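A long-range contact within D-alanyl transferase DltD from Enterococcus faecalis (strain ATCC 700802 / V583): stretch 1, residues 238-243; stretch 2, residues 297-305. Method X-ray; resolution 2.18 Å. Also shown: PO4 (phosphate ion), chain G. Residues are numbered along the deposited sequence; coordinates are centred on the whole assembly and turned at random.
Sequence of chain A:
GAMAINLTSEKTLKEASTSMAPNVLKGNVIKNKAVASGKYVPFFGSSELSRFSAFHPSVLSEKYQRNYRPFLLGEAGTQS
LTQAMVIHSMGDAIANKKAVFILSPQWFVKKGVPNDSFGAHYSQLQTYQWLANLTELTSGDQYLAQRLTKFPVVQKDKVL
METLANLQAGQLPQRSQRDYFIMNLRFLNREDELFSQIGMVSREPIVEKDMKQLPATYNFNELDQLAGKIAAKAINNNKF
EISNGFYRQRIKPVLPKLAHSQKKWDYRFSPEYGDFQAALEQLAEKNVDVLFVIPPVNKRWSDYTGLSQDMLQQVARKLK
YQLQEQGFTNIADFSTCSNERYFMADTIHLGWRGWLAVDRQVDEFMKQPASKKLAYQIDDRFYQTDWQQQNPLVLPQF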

# COMPACT_ATOMS: atom_id res chain seq x y z
N ASN A 238 10.33 -3.30 -27.31
CA ASN A 238 10.72 -4.59 -26.75
C ASN A 238 9.58 -5.57 -26.95
O ASN A 238 8.47 -5.20 -27.32
CB ASN A 238 11.09 -4.46 -25.27
CG ASN A 238 9.91 -4.04 -24.41
OD1 ASN A 238 9.09 -4.87 -24.01
ND2 ASN A 238 9.81 -2.75 -24.13
N LYS A 239 9.87 -6.85 -26.69
CA LYS A 239 8.92 -7.93 -26.91
C LYS A 239 8.22 -8.39 -25.64
O LYS A 239 7.40 -9.31 -25.70
CB LYS A 239 9.63 -9.12 -27.55
CG LYS A 239 10.82 -9.64 -26.76
CD LYS A 239 11.36 -10.93 -27.34
CE LYS A 239 12.61 -11.39 -26.60
NZ LYS A 239 13.09 -12.72 -27.07
N PHE A 240 8.52 -7.78 -24.49
CA PHE A 240 7.95 -8.20 -23.22
C PHE A 240 6.74 -7.38 -22.80
O PHE A 240 6.26 -7.53 -21.68
CB PHE A 240 9.02 -8.15 -22.13
CG PHE A 240 10.23 -8.98 -22.42
CD1 PHE A 240 10.22 -10.34 -22.20
CD2 PHE A 240 11.38 -8.39 -22.93
CE1 PHE A 240 11.34 -11.11 -22.48
CE2 PHE A 240 12.50 -9.16 -23.21
CZ PHE A 240 12.48 -10.52 -22.98
N GLU A 241 6.24 -6.51 -23.69
CA GLU A 241 5.12 -5.63 -23.37
C GLU A 241 5.43 -4.76 -22.15
O GLU A 241 4.57 -4.50 -21.31
CB GLU A 241 3.82 -6.42 -23.14
CG GLU A 241 3.24 -7.04 -24.41
CD GLU A 241 1.83 -7.55 -24.21
OE1 GLU A 241 1.24 -7.30 -23.14
OE2 GLU A 241 1.29 -8.20 -25.14
N ILE A 242 6.68 -4.29 -22.07
CA ILE A 242 7.12 -3.40 -21.01
C ILE A 242 7.21 -1.99 -21.56
O ILE A 242 7.58 -1.78 -22.72
CB ILE A 242 8.48 -3.86 -20.43
CG1 ILE A 242 8.33 -5.22 -19.75
CG2 ILE A 242 9.03 -2.82 -19.46
CD1 ILE A 242 9.65 -5.87 -19.37
N SER A 243 6.88 -1.00 -20.72
CA SER A 243 6.95 0.39 -21.14
C SER A 243 8.34 0.72 -21.66
O SER A 243 9.35 0.25 -21.12
CB SER A 243 6.58 1.32 -19.98
OG SER A 243 5.23 1.14 -19.60
N VAL A 297 2.01 -11.02 -12.35
CA VAL A 297 3.27 -10.70 -13.00
C VAL A 297 3.13 -11.05 -14.47
O VAL A 297 2.60 -12.11 -14.81
CB VAL A 297 4.46 -11.44 -12.35
CG1 VAL A 297 5.74 -11.20 -13.14
CG2 VAL A 297 4.63 -11.01 -10.90
N ASN A 298 3.58 -10.15 -15.34
CA ASN A 298 3.44 -10.36 -16.78
C ASN A 298 4.00 -11.71 -17.19
O ASN A 298 5.17 -12.02 -16.91
CB ASN A 298 4.14 -9.23 -17.54
CG ASN A 298 3.95 -9.33 -19.04
OD1 ASN A 298 3.02 -9.99 -19.52
ND2 ASN A 298 4.82 -8.68 -19.79
N LYS A 299 3.17 -12.52 -17.84
CA LYS A 299 3.60 -13.85 -18.27
C LYS A 299 4.83 -13.77 -19.17
O LYS A 299 5.77 -14.55 -19.02
CB LYS A 299 2.45 -14.56 -18.99
CG LYS A 299 2.73 -16.02 -19.34
CD LYS A 299 2.77 -16.90 -18.10
CE LYS A 299 3.04 -18.36 -18.45
NZ LYS A 299 3.17 -19.21 -17.23
N ARG A 300 4.83 -12.83 -20.12
CA ARG A 300 5.95 -12.72 -21.04
C ARG A 300 7.26 -12.46 -20.31
O ARG A 300 8.33 -12.89 -20.77
CB ARG A 300 5.68 -11.61 -22.07
CG ARG A 300 4.44 -11.85 -22.91
CD ARG A 300 4.28 -10.81 -24.01
NE ARG A 300 3.14 -11.10 -24.87
CZ ARG A 300 2.91 -10.50 -26.04
NH1 ARG A 300 3.74 -9.57 -26.50
NH2 ARG A 300 1.84 -10.83 -26.75
N TRP A 301 7.21 -11.76 -19.18
CA TRP A 301 8.43 -11.49 -18.42
C TRP A 301 8.81 -12.66 -17.53
O TRP A 301 9.99 -13.03 -17.46
CB TRP A 301 8.25 -10.22 -17.59
CG TRP A 301 9.48 -9.83 -16.84
CD1 TRP A 301 9.61 -9.73 -15.48
CD2 TRP A 301 10.75 -9.49 -17.39
NE1 TRP A 301 10.89 -9.35 -15.16
CE2 TRP A 301 11.61 -9.20 -16.32
CE3 TRP A 301 11.25 -9.41 -18.70
CZ2 TRP A 301 12.94 -8.83 -16.51
CZ3 TRP A 301 12.57 -9.04 -18.88
CH2 TRP A 301 13.40 -8.76 -17.79
N SER A 302 7.83 -13.26 -16.85
CA SER A 302 8.14 -14.41 -15.99
C SER A 302 8.67 -15.58 -16.79
O SER A 302 9.50 -16.35 -16.29
CB SER A 302 6.89 -14.82 -15.20
OG SER A 302 5.80 -15.10 -16.07
N ASP A 303 8.21 -15.75 -18.04
CA ASP A 303 8.78 -16.79 -18.89
C ASP A 303 10.27 -16.57 -19.11
O ASP A 303 11.03 -17.53 -19.27
CB ASP A 303 8.05 -16.82 -20.24
CG ASP A 303 6.65 -17.40 -20.14
OD1 ASP A 303 6.39 -18.17 -19.20
OD2 ASP A 303 5.82 -17.10 -21.02
N TYR A 304 10.71 -15.31 -19.13
CA TYR A 304 12.11 -15.00 -19.39
C TYR A 304 12.95 -15.10 -18.11
O TYR A 304 14.07 -15.61 -18.15
CB TYR A 304 12.23 -13.61 -20.00
CG TYR A 304 13.65 -13.20 -20.34
CD1 TYR A 304 14.28 -13.70 -21.47
CD2 TYR A 304 14.36 -12.32 -19.53
CE1 TYR A 304 15.57 -13.33 -21.79
CE2 TYR A 304 15.65 -11.95 -19.83
CZ TYR A 304 16.25 -12.46 -20.97
OH TYR A 304 17.54 -12.09 -21.28
N THR A 305 12.42 -14.61 -16.99
CA THR A 305 13.16 -14.63 -15.73
C THR A 305 13.06 -15.96 -15.00
O THR A 305 13.87 -16.22 -14.10
CB THR A 305 12.68 -13.51 -14.81
OG1 THR A 305 11.33 -13.77 -14.40
CG2 THR A 305 12.75 -12.16 -15.50
P PO4 G . 11.61 -7.38 -11.86
O1 PO4 G . 11.78 -7.51 -10.36
O2 PO4 G . 10.99 -6.04 -12.18
O3 PO4 G . 10.71 -8.48 -12.36
O4 PO4 G . 12.95 -7.49 -12.54

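The most unusual feature of this contact is the salt bridge between Glu 241 and Arg 300. Glu 241 OE2 lies 3.1 Å from Arg 300 NH1, but well out of the guanidinium plane. Glu 241 OE2 sits over one face of the guanidinium, 3.0 Å from Arg 300 CZ, so no N-H points at it. The attraction is one of charge alone. Glu 241 is buried, and its carboxylate oxygens are also hydrogen-bonded elsewhere in the structure. Lys 239 O approaches the edge of the same guanidinium, with Arg 300 NH1 3.8 Å away.

Phe 240 is the centre of the apolar part. Its CA-to-CB bond points sideways, but with chi1 in the m well the ring comes nearer to the helix of stretch 2. There it meets two aromatic side chains, one turn apart. The edge of Trp 301 is directed at the face of Phe 240, with the planes at 89° and Phe 240 CD1 3.8 Å from Trp 301 CE3. Phe 240 in turn directs its own edge at the face of Tyr 304, with the planes at 60°. Phe 240 CE1 also packs 3.6 Å from Tyr 304 CB. A flat, apolar ring suits this place because it can offer a face to one neighbour and an edge to another. Arg 300 O lies at the edge of the Phe 240 ring, near its plane, 3.5 Å from Phe 240 CD1.

Ile 242 extends the apolar surface. Its CA-to-CB bond points toward stretch 2, and Ile 242 CD1 reaches within 3.9 Å of Trp 301 CE3. The indole also has a polar role: Trp 301 NE1 donates a hydrogen bond to PO4 O3 at 2.9 Å. The phosphate probably comes from the crystallisation liquor.

Asn 298 stands at the N-cap of the helix. Asn 298 OD1 accepts a weak capping bond from Arg 300 N at 3.4 Å. On the same side chain, Asn 298 ND2 comes within 2.6 Å of Phe 240 O. The amide thus brings one polar atom to the helix start and another to stretch 1.

Stretch 1 has no regular helix or strand. Asn 238 helps to hold its shape: Asn 238 OD1 accepts from Phe 240 N at 3.0 Å and from Ile 242 N at 3.1 Å, while Asn 238 ND2 donates to Ile 242 O at 2.8 Å. Asn 238 itself does not touch stretch 2. Together the two stretches bury 407 Å², counting both sides, and Phe 240 has the largest covered area.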